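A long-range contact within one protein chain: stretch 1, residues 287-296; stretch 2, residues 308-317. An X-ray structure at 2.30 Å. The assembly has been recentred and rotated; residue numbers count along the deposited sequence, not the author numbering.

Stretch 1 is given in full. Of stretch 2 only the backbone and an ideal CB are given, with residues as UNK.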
# COMPACT_ATOMS: atom_id res chain seq x y z
N ASP A 287 -6.36 32.06 -15.47
CA ASP A 287 -4.91 32.16 -15.61
C ASP A 287 -4.40 31.89 -17.04
O ASP A 287 -3.22 31.98 -17.29
CB ASP A 287 -4.24 31.15 -14.66
CG ASP A 287 -4.82 31.19 -13.24
OD1 ASP A 287 -4.95 32.30 -12.66
OD2 ASP A 287 -5.13 30.10 -12.69
N ILE A 288 -5.30 31.58 -17.97
CA ILE A 288 -4.90 31.24 -19.33
C ILE A 288 -4.07 32.31 -19.99
O ILE A 288 -3.06 31.99 -20.63
CB ILE A 288 -6.13 30.90 -20.22
CG1 ILE A 288 -6.62 29.50 -19.91
CG2 ILE A 288 -5.79 30.94 -21.71
CD1 ILE A 288 -5.65 28.39 -20.29
N GLU A 289 -4.46 33.58 -19.83
CA GLU A 289 -3.71 34.65 -20.49
C GLU A 289 -2.30 34.79 -19.94
O GLU A 289 -1.38 35.08 -20.70
CB GLU A 289 -4.46 35.99 -20.47
CG GLU A 289 -5.71 36.03 -21.37
CD GLU A 289 -5.45 35.53 -22.81
OE1 GLU A 289 -4.41 35.89 -23.43
OE2 GLU A 289 -6.30 34.77 -23.34
N VAL A 290 -2.12 34.57 -18.65
CA VAL A 290 -0.80 34.69 -18.03
C VAL A 290 0.10 33.54 -18.49
O VAL A 290 1.28 33.72 -18.74
CB VAL A 290 -0.91 34.74 -16.50
CG1 VAL A 290 0.47 34.72 -15.84
CG2 VAL A 290 -1.64 36.01 -16.09
N ILE A 291 -0.47 32.35 -18.59
CA ILE A 291 0.30 31.21 -19.04
C ILE A 291 0.74 31.47 -20.48
O ILE A 291 1.88 31.21 -20.85
CB ILE A 291 -0.54 29.91 -19.00
CG1 ILE A 291 -0.93 29.57 -17.56
CG2 ILE A 291 0.24 28.75 -19.59
CD1 ILE A 291 -1.94 28.46 -17.45
N LYS A 292 -0.18 32.00 -21.28
CA LYS A 292 0.09 32.28 -22.69
C LYS A 292 1.18 33.32 -22.87
O LYS A 292 2.09 33.13 -23.66
CB LYS A 292 -1.17 32.73 -23.40
CG LYS A 292 -1.03 32.78 -24.90
CD LYS A 292 -2.38 32.80 -25.59
CE LYS A 292 -2.16 32.65 -27.09
NZ LYS A 292 -3.43 32.78 -27.84
N ALA A 293 1.09 34.39 -22.08
CA ALA A 293 2.06 35.48 -22.13
C ALA A 293 3.44 35.08 -21.63
O ALA A 293 4.41 35.77 -21.91
CB ALA A 293 1.55 36.67 -21.32
N ASN A 294 3.54 33.97 -20.91
CA ASN A 294 4.82 33.54 -20.36
C ASN A 294 5.39 32.25 -20.96
O ASN A 294 6.49 31.86 -20.61
CB ASN A 294 4.69 33.39 -18.85
CG ASN A 294 4.66 34.73 -18.15
OD1 ASN A 294 5.71 35.31 -17.88
ND2 ASN A 294 3.47 35.22 -17.84
N GLN A 295 4.66 31.59 -21.86
CA GLN A 295 5.10 30.29 -22.34
C GLN A 295 6.44 30.33 -23.05
O GLN A 295 7.13 29.31 -23.13
CB GLN A 295 4.06 29.63 -23.25
CG GLN A 295 3.95 30.23 -24.63
CD GLN A 295 2.94 29.50 -25.46
OE1 GLN A 295 3.01 28.29 -25.61
NE2 GLN A 295 1.99 30.23 -26.02
N ASP A 296 6.82 31.50 -23.55
CA ASP A 296 8.13 31.64 -24.20
C ASP A 296 9.33 31.51 -23.24
O ASP A 296 10.44 31.15 -23.68
CB ASP A 296 8.19 32.94 -25.02
CG ASP A 296 8.05 34.18 -24.17
OD1 ASP A 296 7.47 34.10 -23.06
OD2 ASP A 296 8.50 35.26 -24.62
N UNK A 308 -5.93 19.77 -23.56
CA UNK A 308 -7.04 20.30 -24.33
C UNK A 308 -7.18 21.81 -24.21
O UNK A 308 -7.25 22.51 -25.22
CB UNK A 308 -8.34 19.63 -23.89
N UNK A 309 -7.18 22.33 -22.99
CA UNK A 309 -7.36 23.77 -22.76
C UNK A 309 -6.12 24.57 -23.17
O UNK A 309 -6.22 25.69 -23.68
CB UNK A 309 -7.68 24.03 -21.29
N UNK A 310 -4.94 24.01 -22.96
CA UNK A 310 -3.73 24.67 -23.39
C UNK A 310 -3.74 24.78 -24.91
O UNK A 310 -3.61 25.89 -25.46
CB UNK A 310 -2.49 23.92 -22.90
N UNK A 311 -3.93 23.66 -25.59
CA UNK A 311 -3.87 23.66 -27.05
C UNK A 311 -4.98 24.50 -27.70
O UNK A 311 -4.71 25.23 -28.63
CB UNK A 311 -3.95 22.22 -27.56
N UNK A 312 -6.21 24.41 -27.20
CA UNK A 312 -7.30 25.23 -27.73
C UNK A 312 -6.98 26.73 -27.63
O UNK A 312 -7.47 27.51 -28.42
CB UNK A 312 -8.60 24.92 -26.98
N UNK A 313 -6.16 27.13 -26.66
CA UNK A 313 -5.76 28.55 -26.49
C UNK A 313 -4.41 28.91 -27.11
O UNK A 313 -3.87 29.99 -26.85
CB UNK A 313 -5.71 28.89 -25.00
N UNK A 314 -3.86 28.01 -27.92
CA UNK A 314 -2.59 28.24 -28.57
C UNK A 314 -1.42 28.24 -27.60
O UNK A 314 -0.52 29.07 -27.70
CB UNK A 314 -2.63 29.57 -29.33
N UNK A 315 -1.43 27.31 -26.66
CA UNK A 315 -0.32 27.17 -25.72
C UNK A 315 0.31 25.83 -26.01
O UNK A 315 -0.38 24.83 -26.01
CB UNK A 315 -0.77 27.28 -24.26
N UNK A 316 1.60 25.82 -26.27
CA UNK A 316 2.31 24.59 -26.60
C UNK A 316 2.92 23.94 -25.34
O UNK A 316 3.84 24.47 -24.76
CB UNK A 316 3.40 24.88 -27.63
N UNK A 317 2.40 22.79 -24.91
CA UNK A 317 3.11 22.08 -23.86
C UNK A 317 4.51 21.67 -24.31
O UNK A 317 4.70 21.30 -25.45
CB UNK A 317 2.31 20.85 -23.43

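Position 308 lies in a helix, and its ideal CB has nothing of stretch 1 within 5.5 Å; any helix-compatible side chain would serve. The residue is R308, which takes no part in the contact.

Position 309, also helical, points its CA-to-CB bond sideways, with the ideal CB 4.9 Å from I288 CD1. That methyl is the nearest offering of stretch 1, so a modest aliphatic group such as valine, isoleucine or leucine would suit. The deposited V309, at chi1 65° (p), brings CG2 to 3.9 Å from I288 CD1.

At 310 the CB is again sideways and beyond 5.5 Å of any stretch 1 atom, so only a longer side chain could reach across. The aliphatic surface of I288 and I291 favours leucine, isoleucine or methionine. L310 has chi1 m and chi2 t, and its end comes nearer than its CB direction suggests: CD2 lies 4.4 Å from I291 CG2, a loose apolar contact.

Positions 311 and 312 are helical and out of reach, and stretch 1 sets no preference at either. They are L311 and A312.

Position 313 is the first to leave helical phi/psi (-97/11), and its CB points toward stretch 1, with the ideal CB 3.9 Å from I288 CG2 and 5.2 Å from K292 CD. A small or medium side chain fits, and the end of a helix commonly takes asparagine, although the apolar neighbour would also tolerate an aliphatic group. N313 turns its amide back on its own helix: ND2 donates to V309 O at 2.6 Å, while OD1 packs 3.6 Å from I288 CG2. Its backbone is useful whatever the side chain, since K292 NZ, at the end of an all-t chain, donates to N313 O at 3.0 Å.

Position 314 has phi/psi 69/42. Positive phi by itself favours glycine, with asparagine a common alternative; an ideal CB here would be near K292 NZ, at 3.6 Å, which does not exclude a small side chain. The residue is G314, whose carbonyl accepts from Q295: Q295 NE2 to G314 O is 3.2 Å, with a nearly straight N-H...O angle of 170°.

Position 315 is extended (-115/125). Its ideal CB is 4.1 Å from Q295 OE1 and 5.0 Å from I291 CG2, and although it points sideways, a branched or long aliphatic chain could reach the helix between I288, I291 and K292. Isoleucine, leucine or methionine would all be reasonable. I315 (m, t) extends CD1 to 4.0 Å from I291 CG2, 4.2 Å from I288 CD1 and 4.1 Å from K292 CB, so one methyl touches three residues spanning a helical turn.

At 316 the ideal CB sits 4.0 Å from Q295 OE1, but the firmer evidence is in the backbone: the N of position 316 donates to Q295 OE1 at 2.9 Å (162°). The Q295 amide thus bridges two backbone groups. Any residue except proline keeps this NH, so many side chains would do. Q316 leads its end away, where Q316 NE2 donates to the backbone O of 317 at 2.8 Å.

Position 317 points away, so stretch 1 sets no preference and several side chains would suit; its phi of -61 is an angle proline readily adopts. P317 makes no contact with stretch 1.

Stretch 2, residues 308-317: RVLLANGIQP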
# COMPACT_ATOMS: atom_id res chain seq x y z
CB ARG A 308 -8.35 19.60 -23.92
CG ARG A 308 -9.55 20.05 -24.71
CD ARG A 308 -10.80 19.23 -24.40
NE ARG A 308 -10.79 17.88 -25.00
CZ ARG A 308 -10.95 17.62 -26.30
NH1 ARG A 308 -11.10 18.61 -27.19
NH2 ARG A 308 -10.95 16.36 -26.73
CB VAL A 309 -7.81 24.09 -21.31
CG1 VAL A 309 -6.75 23.73 -20.27
CG2 VAL A 309 -8.19 25.57 -21.20
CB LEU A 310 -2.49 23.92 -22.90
CG LEU A 310 -2.38 23.84 -21.39
CD1 LEU A 310 -1.31 22.86 -20.97
CD2 LEU A 310 -2.10 25.20 -20.79
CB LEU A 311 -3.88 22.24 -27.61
CG LEU A 311 -2.65 21.41 -27.26
CD1 LEU A 311 -2.89 19.94 -27.57
CD2 LEU A 311 -1.41 21.92 -27.99
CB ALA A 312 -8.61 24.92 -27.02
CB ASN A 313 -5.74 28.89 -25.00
CG ASN A 313 -7.12 28.95 -24.39
OD1 ASN A 313 -7.80 29.96 -24.49
ND2 ASN A 313 -7.53 27.88 -23.75
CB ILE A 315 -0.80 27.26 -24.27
CG1 ILE A 315 -1.40 28.66 -24.01
CG2 ILE A 315 0.34 26.93 -23.32
CD1 ILE A 315 -2.19 28.80 -22.71
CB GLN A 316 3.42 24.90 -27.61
CG GLN A 316 4.34 23.74 -27.96
CD GLN A 316 3.60 22.58 -28.63
OE1 GLN A 316 2.89 22.77 -29.61
NE2 GLN A 316 3.78 21.38 -28.10
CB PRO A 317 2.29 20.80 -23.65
CG PRO A 317 0.99 21.04 -24.30
CD PRO A 317 1.16 22.11 -25.32
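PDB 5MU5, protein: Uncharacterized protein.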